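Local coordinates for protein RNase NGR3 (Nicotiana glutinosa, PDB 1VD3) that probably cleaves RNA as a ribonuclease of the T2 family and binds a uridine nucleotide in its active-site cleft, at residues Asn48-Lys53 against Asp189-Pro194; Ser74-Asn79 against Ala115-Arg120; Asn138-Thr143 against Gly169-Tyr174. One frame throughout, in Å; residues are numbered along the deposited sequence.

Contact 1: Asn48-Lys53 against Asp189-Pro194; sequences NYENGK and DCPIFP
Two irregular loops meet here, closest at Glu-50 and Pro-191, whose CA atoms are 6.3 Å apart; the first is folded into a type I beta turn from Tyr-49 to Gly-52, with phi/psi of -73/-9° at Glu-50 and Gly-52 N hydrogen-bonded to Tyr-49 O. Asn-51 OD1 accepts Lys-53 N at 2.8 Å, in the plane of its carbonyl, which makes an Asx turn, while Tyr-49 N is hydrogen-bonded to Lys-53 O.

The CG1 branch of Ile-192 stands between the backbone N and the carbonyl carbon, the crowded position (chi1 56°), and Ile-192 CD1 then extends to the turn's backbone, reaching Glu-50 O at 3.4 Å and Gly-52 N at 3.5 Å. Ile-192 CD1 also lies 3.6 Å from Tyr-49 O, and CG2 meets Glu-50 O, so within this contact the isoleucine meets peptide groups of the turn, not an apolar side chain. Beside it, the extended Glu-50 side chain crosses the Pro-191 ring at about a right angle, CG lying 3.6 Å from Pro-191 CB.

Asn-48, at the end of strand 41-48, belongs to the pocket holding the bound 2'-UMP. Phe-10 of strand 10-16 touches both Asn-48 and Pro-191.

No hydrogen bond joins the two segments; between them the contact is van der Waals in kind and buries 187 Å². The turn keeps its shape by internal hydrogen bonds, whereas 189-194 is tied to other parts of the chain, by the Cys-190 to Cys-179 disulfide and a hydrogen bond between Ile-192 O and the hydroxyl of Tyr-12, another pocket residue.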
ATOM      1  N   ASN A  48      10.053   0.685 -10.139  1.00 14.39           N
ATOM      2  CA  ASN A  48       9.957   2.018 -10.742  1.00 16.13           C
ATOM      3  C   ASN A  48      11.310   2.530 -11.243  1.00 17.42           C
ATOM      4  O   ASN A  48      12.363   1.997 -10.878  1.00 13.68           O
ATOM      5  CB  ASN A  48       9.395   3.001  -9.703  1.00 18.96           C
ATOM      6  CG  ASN A  48       8.657   4.174 -10.326  1.00 28.45           C
ATOM      7  OD1 ASN A  48       9.269   5.102 -10.862  1.00 36.28           O
ATOM      8  ND2 ASN A  48       7.329   4.141 -10.256  1.00 18.29           N
ATOM      9  N   TYR A  49      11.267   3.566 -12.081  1.00 15.72           N
ATOM     10  CA  TYR A  49      12.470   4.204 -12.619  1.00 17.11           C
ATOM     11  C   TYR A  49      12.607   5.560 -11.937  1.00 17.29           C
ATOM     12  O   TYR A  49      11.617   6.151 -11.514  1.00 17.41           O
ATOM     13  CB  TYR A  49      12.339   4.451 -14.124  1.00 15.92           C
ATOM     14  CG  TYR A  49      12.258   3.215 -14.982  1.00 17.20           C
ATOM     15  CD1 TYR A  49      11.395   3.171 -16.076  1.00 15.97           C
ATOM     16  CD2 TYR A  49      13.073   2.109 -14.738  1.00 20.37           C
ATOM     17  CE1 TYR A  49      11.344   2.062 -16.909  1.00 19.30           C
ATOM     18  CE2 TYR A  49      13.031   0.990 -15.568  1.00 21.12           C
ATOM     19  CZ  TYR A  49      12.162   0.976 -16.653  1.00 22.42           C
ATOM     20  OH  TYR A  49      12.108  -0.121 -17.477  1.00 24.63           O
ATOM     21  N   GLU A  50      13.830   6.065 -11.842  1.00 19.19           N
ATOM     22  CA  GLU A  50      14.040   7.362 -11.225  1.00 21.56           C
ATOM     23  C   GLU A  50      13.559   8.501 -12.125  1.00 23.60           C
ATOM     24  O   GLU A  50      13.484   9.653 -11.694  1.00 23.57           O
ATOM     25  CB  GLU A  50      15.518   7.538 -10.863  1.00 23.63           C
ATOM     26  CG  GLU A  50      15.887   6.829  -9.570  1.00 23.68           C
ATOM     27  CD  GLU A  50      17.332   7.027  -9.173  1.00 25.02           C
ATOM     28  OE1 GLU A  50      17.908   8.080  -9.520  1.00 23.99           O
ATOM     29  OE2 GLU A  50      17.885   6.133  -8.500  1.00 25.98           O
ATOM     30  N   ASN A  51      13.217   8.183 -13.370  1.00 23.60           N
ATOM     31  CA  ASN A  51      12.734   9.212 -14.285  1.00 24.40           C
ATOM     32  C   ASN A  51      11.218   9.403 -14.195  1.00 25.76           C
ATOM     33  O   ASN A  51      10.623  10.096 -15.019  1.00 26.88           O
ATOM     34  CB  ASN A  51      13.137   8.894 -15.733  1.00 24.44           C
ATOM     35  CG  ASN A  51      12.487   7.628 -16.267  1.00 25.97           C
ATOM     36  OD1 ASN A  51      11.535   7.104 -15.686  1.00 22.91           O
ATOM     37  ND2 ASN A  51      12.993   7.141 -17.394  1.00 26.14           N
ATOM     38  N   GLY A  52      10.593   8.783 -13.197  1.00 26.15           N
ATOM     39  CA  GLY A  52       9.156   8.929 -13.029  1.00 25.04           C
ATOM     40  C   GLY A  52       8.308   7.908 -13.766  1.00 25.99           C
ATOM     41  O   GLY A  52       7.107   7.792 -13.513  1.00 27.49           O
ATOM     42  N   LYS A  53       8.926   7.180 -14.688  1.00 22.46           N
ATOM     43  CA  LYS A  53       8.228   6.158 -15.454  1.00 22.72           C
ATOM     44  C   LYS A  53       8.490   4.817 -14.783  1.00 20.38           C
ATOM     45  O   LYS A  53       9.173   4.753 -13.759  1.00 21.02           O
ATOM     46  CB  LYS A  53       8.742   6.132 -16.894  1.00 24.68           C
ATOM     47  CG  LYS A  53       8.532   7.438 -17.647  1.00 29.95           C
ATOM     48  CD  LYS A  53       9.190   7.391 -19.016  1.00 32.64           C
ATOM     49  CE  LYS A  53       9.108   8.740 -19.713  1.00 35.83           C
ATOM     50  NZ  LYS A  53       9.884   8.750 -20.985  1.00 36.22           N
ATOM     51  N   ASP A 189      15.724   5.902   0.978  1.00 18.88           N
ATOM     52  CA  ASP A 189      15.114   7.209   0.794  1.00 19.49           C
ATOM     53  C   ASP A 189      14.604   7.205  -0.643  1.00 20.51           C
ATOM     54  O   ASP A 189      15.300   6.746  -1.554  1.00 17.61           O
ATOM     55  CB  ASP A 189      16.141   8.333   0.982  1.00 25.39           C
ATOM     56  CG  ASP A 189      16.679   8.405   2.403  1.00 28.46           C
ATOM     57  OD1 ASP A 189      15.871   8.393   3.351  1.00 26.01           O
ATOM     58  OD2 ASP A 189      17.916   8.484   2.573  1.00 35.31           O
ATOM     59  N   CYS A 190      13.385   7.683  -0.853  1.00 18.58           N
ATOM     60  CA  CYS A 190      12.838   7.713  -2.200  1.00 17.82           C
ATOM     61  C   CYS A 190      13.652   8.666  -3.073  1.00 20.44           C
ATOM     62  O   CYS A 190      13.939   9.794  -2.669  1.00 20.03           O
ATOM     63  CB  CYS A 190      11.385   8.179  -2.183  1.00 18.03           C
ATOM     64  SG  CYS A 190      10.154   6.952  -1.642  1.00 19.02           S
ATOM     65  N   PRO A 191      14.054   8.214  -4.272  1.00 19.77           N
ATOM     66  CA  PRO A 191      14.834   9.068  -5.179  1.00 22.40           C
ATOM     67  C   PRO A 191      13.927  10.186  -5.688  1.00 20.20           C
ATOM     68  O   PRO A 191      14.368  11.308  -5.933  1.00 25.32           O
ATOM     69  CB  PRO A 191      15.238   8.109  -6.300  1.00 22.03           C
ATOM     70  CG  PRO A 191      15.265   6.771  -5.615  1.00 24.10           C
ATOM     71  CD  PRO A 191      14.022   6.826  -4.765  1.00 20.26           C
ATOM     72  N   ILE A 192      12.651   9.846  -5.844  1.00 19.25           N
ATOM     73  CA  ILE A 192      11.617  10.759  -6.312  1.00 16.22           C
ATOM     74  C   ILE A 192      10.293  10.342  -5.675  1.00 19.25           C
ATOM     75  O   ILE A 192      10.154   9.214  -5.212  1.00 17.77           O
ATOM     76  CB  ILE A 192      11.436  10.696  -7.848  1.00 17.81           C
ATOM     77  CG1 ILE A 192      11.140   9.252  -8.272  1.00 17.39           C
ATOM     78  CG2 ILE A 192      12.679  11.223  -8.550  1.00 20.12           C
ATOM     79  CD1 ILE A 192      10.783   9.103  -9.722  1.00 16.17           C
ATOM     80  N   PHE A 193       9.331  11.262  -5.644  1.00 18.36           N
ATOM     81  CA  PHE A 193       8.006  10.989  -5.087  1.00 19.35           C
ATOM     82  C   PHE A 193       6.966  11.266  -6.168  1.00 19.51           C
ATOM     83  O   PHE A 193       7.264  11.929  -7.162  1.00 19.60           O
ATOM     84  CB  PHE A 193       7.700  11.927  -3.914  1.00 21.37           C
ATOM     85  CG  PHE A 193       8.449  11.612  -2.655  1.00 23.78           C
ATOM     86  CD1 PHE A 193       8.259  10.403  -1.998  1.00 23.12           C
ATOM     87  CD2 PHE A 193       9.305  12.554  -2.094  1.00 30.75           C
ATOM     88  CE1 PHE A 193       8.906  10.133  -0.795  1.00 23.48           C
ATOM     89  CE2 PHE A 193       9.959  12.295  -0.889  1.00 30.94           C
ATOM     90  CZ  PHE A 193       9.756  11.081  -0.240  1.00 31.60           C
ATOM     91  N   PRO A 194       5.740  10.739  -6.001  1.00 17.63           N
ATOM     92  CA  PRO A 194       4.705  10.999  -7.007  1.00 17.81           C
ATOM     93  C   PRO A 194       4.373  12.499  -6.932  1.00 19.67           C
ATOM     94  O   PRO A 194       4.788  13.178  -5.993  1.00 19.11           O
ATOM     95  CB  PRO A 194       3.546  10.121  -6.540  1.00 18.84           C
ATOM     96  CG  PRO A 194       4.254   8.954  -5.908  1.00 17.01           C
ATOM     97  CD  PRO A 194       5.332   9.644  -5.102  1.00 16.79           C
TER

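Contact 2: Ser74-Asn79 against Ala115-Arg120; sequences STMEKN and AALDFR
Thr-75 is the first residue of helix 74-79 to touch helix 115-120, and it does so lightly, its CG2 methyl 4.2 Å from Leu-117 CD2. Thr-75 O accepts from both Lys-78 N (i+3) and Asn-79 N (i+4), consistent with a tightening toward 3-10 geometry at the helix end. Met-76 comes next: with CG anti to the carbonyl carbon, its CG lies 4.1 Å from Leu-117 CD2, and the two side chains cross at about a right angle. With Leu-117 CG anti to the carbonyl carbon and CD1 anti to CA (chi2 173°), the other branch, CD2, lies among Thr-75 CG2, Met-76 CG and Asn-79 CB.

At Asn-79 the contact turns polar. Its amide stacks over one face of the Arg-120 guanidinium, the planes 17° apart, with OD1 3.3 Å above the guanidinium plane, toward its rim. The separation of 3.5 Å between Asn-79 OD1 and Arg-120 NH2 comes with a poor angle, so this is stacking without a hydrogen bond. Arg-120 NE finds no partner in the model, whereas NH1 forms a salt bridge with Asp-39.

The segment axes approach to 11.4 Å and cross at 53°, too far apart for close backbone packing. Strand 41-48 lies alongside, Ile-42 touching Leu-117 and Arg-120 and sharing a backbone hydrogen bond with Asn-79; Trp-94 of helix 91-102 touches Met-76, and Phe-13 of strand 10-16 meets Arg-120.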
ATOM      1  N   SER A  74      -4.147 -17.021   3.455  1.00 21.33           N
ATOM      2  CA  SER A  74      -4.960 -16.586   4.588  1.00 22.68           C
ATOM      3  C   SER A  74      -4.464 -15.256   5.152  1.00 23.39           C
ATOM      4  O   SER A  74      -5.264 -14.433   5.596  1.00 23.57           O
ATOM      5  CB  SER A  74      -4.979 -17.649   5.692  1.00 24.37           C
ATOM      6  OG  SER A  74      -3.705 -17.807   6.282  1.00 28.19           O
ATOM      7  N   THR A  75      -3.149 -15.045   5.130  1.00 19.17           N
ATOM      8  CA  THR A  75      -2.573 -13.801   5.637  1.00 21.02           C
ATOM      9  C   THR A  75      -2.841 -12.679   4.646  1.00 19.37           C
ATOM     10  O   THR A  75      -3.188 -11.566   5.029  1.00 20.04           O
ATOM     11  CB  THR A  75      -1.048 -13.916   5.834  1.00 20.86           C
ATOM     12  OG1 THR A  75      -0.762 -14.988   6.739  1.00 27.30           O
ATOM     13  CG2 THR A  75      -0.483 -12.620   6.409  1.00 22.14           C
ATOM     14  N   MET A  76      -2.679 -12.991   3.366  1.00 18.47           N
ATOM     15  CA  MET A  76      -2.899 -12.019   2.307  1.00 19.37           C
ATOM     16  C   MET A  76      -4.354 -11.567   2.250  1.00 18.01           C
ATOM     17  O   MET A  76      -4.639 -10.412   1.930  1.00 16.33           O
ATOM     18  CB  MET A  76      -2.465 -12.613   0.972  1.00 18.98           C
ATOM     19  CG  MET A  76      -0.952 -12.706   0.838  1.00 22.21           C
ATOM     20  SD  MET A  76      -0.426 -13.619  -0.605  1.00 21.71           S
ATOM     21  CE  MET A  76      -1.229 -12.661  -1.909  1.00 26.20           C
ATOM     22  N   GLU A  77      -5.278 -12.469   2.569  1.00 17.75           N
ATOM     23  CA  GLU A  77      -6.688 -12.097   2.555  1.00 19.96           C
ATOM     24  C   GLU A  77      -6.917 -11.007   3.588  1.00 19.30           C
ATOM     25  O   GLU A  77      -7.835 -10.202   3.459  1.00 20.22           O
ATOM     26  CB  GLU A  77      -7.574 -13.306   2.877  1.00 20.98           C
ATOM     27  CG  GLU A  77      -7.435 -14.447   1.888  1.00 23.56           C
ATOM     28  CD  GLU A  77      -8.399 -15.583   2.168  1.00 30.56           C
ATOM     29  OE1 GLU A  77      -8.494 -16.013   3.336  1.00 32.05           O
ATOM     30  OE2 GLU A  77      -9.057 -16.051   1.217  1.00 36.79           O
ATOM     31  N   LYS A  78      -6.067 -10.974   4.611  1.00 22.02           N
ATOM     32  CA  LYS A  78      -6.206  -9.976   5.665  1.00 22.41           C
ATOM     33  C   LYS A  78      -5.282  -8.768   5.548  1.00 21.79           C
ATOM     34  O   LYS A  78      -5.626  -7.686   6.015  1.00 23.52           O
ATOM     35  CB  LYS A  78      -6.016 -10.626   7.038  1.00 25.59           C
ATOM     36  CG  LYS A  78      -7.165 -11.536   7.450  1.00 31.17           C
ATOM     37  CD  LYS A  78      -7.107 -11.864   8.930  1.00 38.03           C
ATOM     38  CE  LYS A  78      -8.289 -12.729   9.352  1.00 41.76           C
ATOM     39  NZ  LYS A  78      -8.301 -12.977  10.825  1.00 41.60           N
ATOM     40  N   ASN A  79      -4.118  -8.943   4.933  1.00 20.35           N
ATOM     41  CA  ASN A  79      -3.171  -7.838   4.805  1.00 20.38           C
ATOM     42  C   ASN A  79      -3.067  -7.256   3.401  1.00 18.19           C
ATOM     43  O   ASN A  79      -2.413  -6.228   3.202  1.00 14.30           O
ATOM     44  CB  ASN A  79      -1.776  -8.272   5.269  1.00 23.48           C
ATOM     45  CG  ASN A  79      -1.736  -8.640   6.740  1.00 28.78           C
ATOM     46  OD1 ASN A  79      -2.362  -7.988   7.575  1.00 28.88           O
ATOM     47  ND2 ASN A  79      -0.984  -9.684   7.065  1.00 27.99           N
ATOM     48  N   ALA A 115       7.912 -10.479   0.268  1.00 11.21           N
ATOM     49  CA  ALA A 115       8.539  -9.175   0.434  1.00 12.17           C
ATOM     50  C   ALA A 115       7.489  -8.144   0.842  1.00 13.18           C
ATOM     51  O   ALA A 115       7.686  -7.395   1.792  1.00 12.87           O
ATOM     52  CB  ALA A 115       9.214  -8.747  -0.869  1.00 11.55           C
ATOM     53  N   ALA A 116       6.372  -8.115   0.119  1.00 14.53           N
ATOM     54  CA  ALA A 116       5.300  -7.173   0.417  1.00 15.29           C
ATOM     55  C   ALA A 116       4.819  -7.361   1.852  1.00 15.95           C
ATOM     56  O   ALA A 116       4.660  -6.393   2.604  1.00 12.88           O
ATOM     57  CB  ALA A 116       4.140  -7.375  -0.551  1.00 13.08           C
ATOM     58  N   LEU A 117       4.581  -8.613   2.227  1.00 14.70           N
ATOM     59  CA  LEU A 117       4.125  -8.924   3.574  1.00 14.98           C
ATOM     60  C   LEU A 117       5.165  -8.492   4.608  1.00 14.71           C
ATOM     61  O   LEU A 117       4.819  -7.909   5.641  1.00 14.47           O
ATOM     62  CB  LEU A 117       3.844 -10.429   3.705  1.00 17.33           C
ATOM     63  CG  LEU A 117       2.683 -10.971   2.863  1.00 17.89           C
ATOM     64  CD1 LEU A 117       2.639 -12.486   2.973  1.00 21.01           C
ATOM     65  CD2 LEU A 117       1.366 -10.362   3.331  1.00 21.16           C
ATOM     66  N   ASP A 118       6.435  -8.774   4.331  1.00 14.43           N
ATOM     67  CA  ASP A 118       7.509  -8.402   5.250  1.00 15.93           C
ATOM     68  C   ASP A 118       7.638  -6.893   5.425  1.00 16.28           C
ATOM     69  O   ASP A 118       7.794  -6.401   6.543  1.00 16.28           O
ATOM     70  CB  ASP A 118       8.855  -8.959   4.783  1.00 18.23           C
ATOM     71  CG  ASP A 118       8.975 -10.460   4.987  1.00 21.85           C
ATOM     72  OD1 ASP A 118       8.127 -11.037   5.700  1.00 20.30           O
ATOM     73  OD2 ASP A 118       9.928 -11.056   4.442  1.00 18.49           O
ATOM     74  N   PHE A 119       7.589  -6.149   4.326  1.00 15.10           N
ATOM     75  CA  PHE A 119       7.715  -4.706   4.439  1.00 14.62           C
ATOM     76  C   PHE A 119       6.509  -4.043   5.083  1.00 14.22           C
ATOM     77  O   PHE A 119       6.637  -2.981   5.688  1.00 14.91           O
ATOM     78  CB  PHE A 119       8.030  -4.094   3.071  1.00 14.82           C
ATOM     79  CG  PHE A 119       9.450  -4.326   2.642  1.00 18.14           C
ATOM     80  CD1 PHE A 119       9.754  -5.222   1.624  1.00 18.78           C
ATOM     81  CD2 PHE A 119      10.492  -3.688   3.305  1.00 19.28           C
ATOM     82  CE1 PHE A 119      11.078  -5.484   1.278  1.00 18.37           C
ATOM     83  CE2 PHE A 119      11.821  -3.945   2.966  1.00 21.74           C
ATOM     84  CZ  PHE A 119      12.113  -4.845   1.950  1.00 19.26           C
ATOM     85  N   ARG A 120       5.336  -4.657   4.964  1.00 13.01           N
ATOM     86  CA  ARG A 120       4.163  -4.077   5.602  1.00 15.27           C
ATOM     87  C   ARG A 120       4.401  -4.184   7.113  1.00 16.35           C
ATOM     88  O   ARG A 120       4.168  -3.236   7.869  1.00 17.35           O
ATOM     89  CB  ARG A 120       2.886  -4.845   5.239  1.00 13.13           C
ATOM     90  CG  ARG A 120       1.611  -4.089   5.626  1.00 15.00           C
ATOM     91  CD  ARG A 120       0.408  -5.010   5.715  1.00 16.94           C
ATOM     92  NE  ARG A 120       0.529  -5.909   6.859  1.00 22.58           N
ATOM     93  CZ  ARG A 120       0.200  -5.588   8.107  1.00 26.74           C
ATOM     94  NH1 ARG A 120      -0.290  -4.384   8.387  1.00 27.15           N
ATOM     95  NH2 ARG A 120       0.389  -6.464   9.083  1.00 25.97           N
TER

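Contact 3: Asn138-Thr143 against Gly169-Tyr174; sequences NGEHYT and GNHQIY
The Glu-140 carboxylate and the backbone N of His-171 form the tight part of this contact, joined by a nearly linear hydrogen bond: His-171 N lies 2.8 Å from Glu-140 OE2, with an angle of 177° at the hydrogen. The oxygen uses its anti lone pair, on the side away from the other carboxylate oxygen. The same OE2 also sits at the edge of the imidazole, 3.1 Å from His-171 CD2, the two side chains lying side by side and pointing the same way. His-171 NE2 is 4.3 Å from this oxygen, so a charge on the ring, if present, would probably be stabilised by the carboxylate without a direct bond. An extended chain (chi2 -175°) carries the carboxylate across to the start of strand 171-181, while Glu-140 CG packs 3.6 Å from Asn-170 OD1.

Glu-140 is the centre of an inverse gamma turn, closed by a weak hydrogen bond from His-141 N to Gly-139 O, and His-141 with Tyr-142 forms a classic beta bulge opposite Ile-203. Strand 202-205 is hydrogen-bonded to both segments, Ile-203 to Tyr-142 and Glu-204 to His-171 and Ile-173, and the Glu-204 carboxylate accepts from Gly-139 N. The corner loop before helix 144-155 is thereby joined to the beginning of strand 171-181 in the central antiparallel sheet.

Beyond the hydrogen bond to His-171 N the fit is looser: Gly-139 CA is 4.5 Å from Asn-170 OD1, and exposed Gly-169 is scarcely touched, its O 4.3 Å from Glu-140 OE2.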
ATOM      1  N   ASN A 138     -12.987  10.557  13.360  1.00 32.93           N
ATOM      2  CA  ASN A 138     -13.574  11.379  12.301  1.00 35.26           C
ATOM      3  C   ASN A 138     -13.127  12.839  12.347  1.00 32.90           C
ATOM      4  O   ASN A 138     -12.797  13.365  13.411  1.00 32.00           O
ATOM      5  CB  ASN A 138     -15.103  11.306  12.368  1.00 39.58           C
ATOM      6  CG  ASN A 138     -15.634   9.912  12.081  1.00 45.98           C
ATOM      7  OD1 ASN A 138     -15.312   8.955  12.785  1.00 50.17           O
ATOM      8  ND2 ASN A 138     -16.451   9.792  11.040  1.00 48.47           N
ATOM      9  N   GLY A 139     -13.118  13.481  11.181  1.00 30.92           N
ATOM     10  CA  GLY A 139     -12.720  14.876  11.090  1.00 28.22           C
ATOM     11  C   GLY A 139     -11.243  15.086  10.809  1.00 25.20           C
ATOM     12  O   GLY A 139     -10.410  14.258  11.174  1.00 22.49           O
ATOM     13  N   GLU A 140     -10.913  16.201  10.161  1.00 23.68           N
ATOM     14  CA  GLU A 140      -9.522  16.522   9.840  1.00 25.39           C
ATOM     15  C   GLU A 140      -8.860  17.004  11.129  1.00 26.09           C
ATOM     16  O   GLU A 140      -8.625  18.200  11.323  1.00 27.07           O
ATOM     17  CB  GLU A 140      -9.467  17.615   8.770  1.00 23.60           C
ATOM     18  CG  GLU A 140     -10.419  17.378   7.602  1.00 26.51           C
ATOM     19  CD  GLU A 140     -10.271  18.410   6.499  1.00 25.85           C
ATOM     20  OE1 GLU A 140     -10.087  19.604   6.817  1.00 30.88           O
ATOM     21  OE2 GLU A 140     -10.354  18.033   5.313  1.00 24.84           O
ATOM     22  N   HIS A 141      -8.548  16.045  11.993  1.00 26.20           N
ATOM     23  CA  HIS A 141      -7.969  16.303  13.303  1.00 26.02           C
ATOM     24  C   HIS A 141      -6.444  16.321  13.370  1.00 27.04           C
ATOM     25  O   HIS A 141      -5.874  16.883  14.308  1.00 26.02           O
ATOM     26  CB  HIS A 141      -8.502  15.247  14.281  1.00 29.63           C
ATOM     27  CG  HIS A 141      -8.118  15.479  15.710  1.00 32.56           C
ATOM     28  ND1 HIS A 141      -8.741  16.417  16.506  1.00 32.84           N
ATOM     29  CD2 HIS A 141      -7.179  14.889  16.488  1.00 32.11           C
ATOM     30  CE1 HIS A 141      -8.205  16.394  17.713  1.00 32.29           C
ATOM     31  NE2 HIS A 141      -7.255  15.476  17.729  1.00 35.36           N
ATOM     32  N   TYR A 142      -5.779  15.724  12.384  1.00 21.16           N
ATOM     33  CA  TYR A 142      -4.322  15.657  12.411  1.00 22.87           C
ATOM     34  C   TYR A 142      -3.576  16.450  11.355  1.00 21.55           C
ATOM     35  O   TYR A 142      -3.976  16.503  10.197  1.00 23.35           O
ATOM     36  CB  TYR A 142      -3.857  14.201  12.318  1.00 22.95           C
ATOM     37  CG  TYR A 142      -4.409  13.302  13.397  1.00 24.59           C
ATOM     38  CD1 TYR A 142      -5.485  12.454  13.140  1.00 23.59           C
ATOM     39  CD2 TYR A 142      -3.865  13.313  14.680  1.00 26.06           C
ATOM     40  CE1 TYR A 142      -6.010  11.634  14.139  1.00 25.20           C
ATOM     41  CE2 TYR A 142      -4.379  12.501  15.686  1.00 26.16           C
ATOM     42  CZ  TYR A 142      -5.450  11.666  15.409  1.00 26.29           C
ATOM     43  OH  TYR A 142      -5.961  10.874  16.404  1.00 25.09           O
ATOM     44  N   THR A 143      -2.472  17.060  11.768  1.00 20.40           N
ATOM     45  CA  THR A 143      -1.653  17.809  10.832  1.00 21.55           C
ATOM     46  C   THR A 143      -0.963  16.764   9.969  1.00 19.75           C
ATOM     47  O   THR A 143      -0.658  15.666  10.436  1.00 21.48           O
ATOM     48  CB  THR A 143      -0.569  18.636  11.550  1.00 22.86           C
ATOM     49  OG1 THR A 143       0.369  17.751  12.176  1.00 22.44           O
ATOM     50  CG2 THR A 143      -1.196  19.540  12.599  1.00 22.20           C
ATOM     51  N   GLY A 169     -16.598  15.441   2.529  1.00 36.79           N
ATOM     52  CA  GLY A 169     -15.728  16.488   2.026  1.00 33.35           C
ATOM     53  C   GLY A 169     -14.424  16.606   2.792  1.00 31.11           C
ATOM     54  O   GLY A 169     -13.650  17.537   2.566  1.00 32.22           O
ATOM     55  N   ASN A 170     -14.177  15.666   3.700  1.00 26.54           N
ATOM     56  CA  ASN A 170     -12.950  15.679   4.490  1.00 23.95           C
ATOM     57  C   ASN A 170     -11.802  15.086   3.689  1.00 24.25           C
ATOM     58  O   ASN A 170     -11.981  14.102   2.971  1.00 23.13           O
ATOM     59  CB  ASN A 170     -13.114  14.861   5.776  1.00 26.05           C
ATOM     60  CG  ASN A 170     -14.098  15.480   6.748  1.00 32.06           C
ATOM     61  OD1 ASN A 170     -13.940  16.624   7.170  1.00 34.64           O
ATOM     62  ND2 ASN A 170     -15.120  14.716   7.119  1.00 33.17           N
ATOM     63  N   HIS A 171     -10.628  15.695   3.802  1.00 21.50           N
ATOM     64  CA  HIS A 171      -9.441  15.191   3.121  1.00 20.94           C
ATOM     65  C   HIS A 171      -8.883  14.165   4.104  1.00 20.04           C
ATOM     66  O   HIS A 171      -8.683  14.469   5.278  1.00 22.62           O
ATOM     67  CB  HIS A 171      -8.456  16.332   2.888  1.00 20.40           C
ATOM     68  CG  HIS A 171      -9.019  17.437   2.053  1.00 25.13           C
ATOM     69  ND1 HIS A 171      -9.049  17.388   0.675  1.00 26.55           N
ATOM     70  CD2 HIS A 171      -9.633  18.593   2.401  1.00 26.42           C
ATOM     71  CE1 HIS A 171      -9.658  18.464   0.212  1.00 29.19           C
ATOM     72  NE2 HIS A 171     -10.022  19.211   1.238  1.00 29.88           N
ATOM     73  N   GLN A 172      -8.639  12.952   3.624  1.00 17.44           N
ATOM     74  CA  GLN A 172      -8.174  11.877   4.488  1.00 17.32           C
ATOM     75  C   GLN A 172      -6.937  11.164   3.965  1.00 17.48           C
ATOM     76  O   GLN A 172      -6.687  11.139   2.759  1.00 14.07           O
ATOM     77  CB  GLN A 172      -9.305  10.860   4.640  1.00 18.09           C
ATOM     78  CG  GLN A 172      -9.802  10.358   3.293  1.00 22.35           C
ATOM     79  CD  GLN A 172     -11.074   9.528   3.368  1.00 24.04           C
ATOM     80  OE1 GLN A 172     -11.512   8.963   2.365  1.00 25.16           O
ATOM     81  NE2 GLN A 172     -11.674   9.453   4.550  1.00 19.00           N
ATOM     82  N   ILE A 173      -6.162  10.590   4.880  1.00 15.39           N
ATOM     83  CA  ILE A 173      -4.982   9.840   4.481  1.00 17.29           C
ATOM     84  C   ILE A 173      -5.526   8.630   3.721  1.00 16.35           C
ATOM     85  O   ILE A 173      -6.356   7.884   4.240  1.00 16.92           O
ATOM     86  CB  ILE A 173      -4.154   9.384   5.707  1.00 17.97           C
ATOM     87  CG1 ILE A 173      -2.989   8.504   5.245  1.00 15.79           C
ATOM     88  CG2 ILE A 173      -5.036   8.625   6.689  1.00 17.85           C
ATOM     89  CD1 ILE A 173      -1.951   8.247   6.315  1.00 17.80           C
ATOM     90  N   TYR A 174      -5.075   8.452   2.482  1.00 15.68           N
ATOM     91  CA  TYR A 174      -5.551   7.350   1.654  1.00 14.70           C
ATOM     92  C   TYR A 174      -4.481   6.289   1.440  1.00 14.76           C
ATOM     93  O   TYR A 174      -4.707   5.113   1.726  1.00 14.80           O
ATOM     94  CB  TYR A 174      -6.045   7.900   0.311  1.00 15.76           C
ATOM     95  CG  TYR A 174      -6.437   6.853  -0.717  1.00 18.65           C
ATOM     96  CD1 TYR A 174      -7.372   5.858  -0.420  1.00 21.08           C
ATOM     97  CD2 TYR A 174      -5.879   6.872  -1.996  1.00 18.22           C
ATOM     98  CE1 TYR A 174      -7.739   4.908  -1.379  1.00 25.43           C
ATOM     99  CE2 TYR A 174      -6.237   5.933  -2.956  1.00 20.84           C
ATOM    100  CZ  TYR A 174      -7.163   4.955  -2.647  1.00 23.61           C
ATOM    101  OH  TYR A 174      -7.503   4.029  -3.605  1.00 24.18           O
TER

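How the contacts relate
Contact 2 is the most buried of the three, with Met-76 and Leu-117 in the interior, whereas contacts 1 and 3 are surface contacts between irregular loops or a loop and a strand start. Their chemistry differs accordingly: apolar packing and a planar stack between helices in contact 2, an isoleucine against peptide groups in contact 1, and a charged side chain gripping a backbone N-H in contact 3. Strand 41-48 relates the first two, ending in contact 1 and lying beside contact 2; the 171-181 strand of contact 3 belongs to the same sheet. Their centres lie 24 to 26 Å apart, and only contact 1 includes a nucleotide-pocket residue.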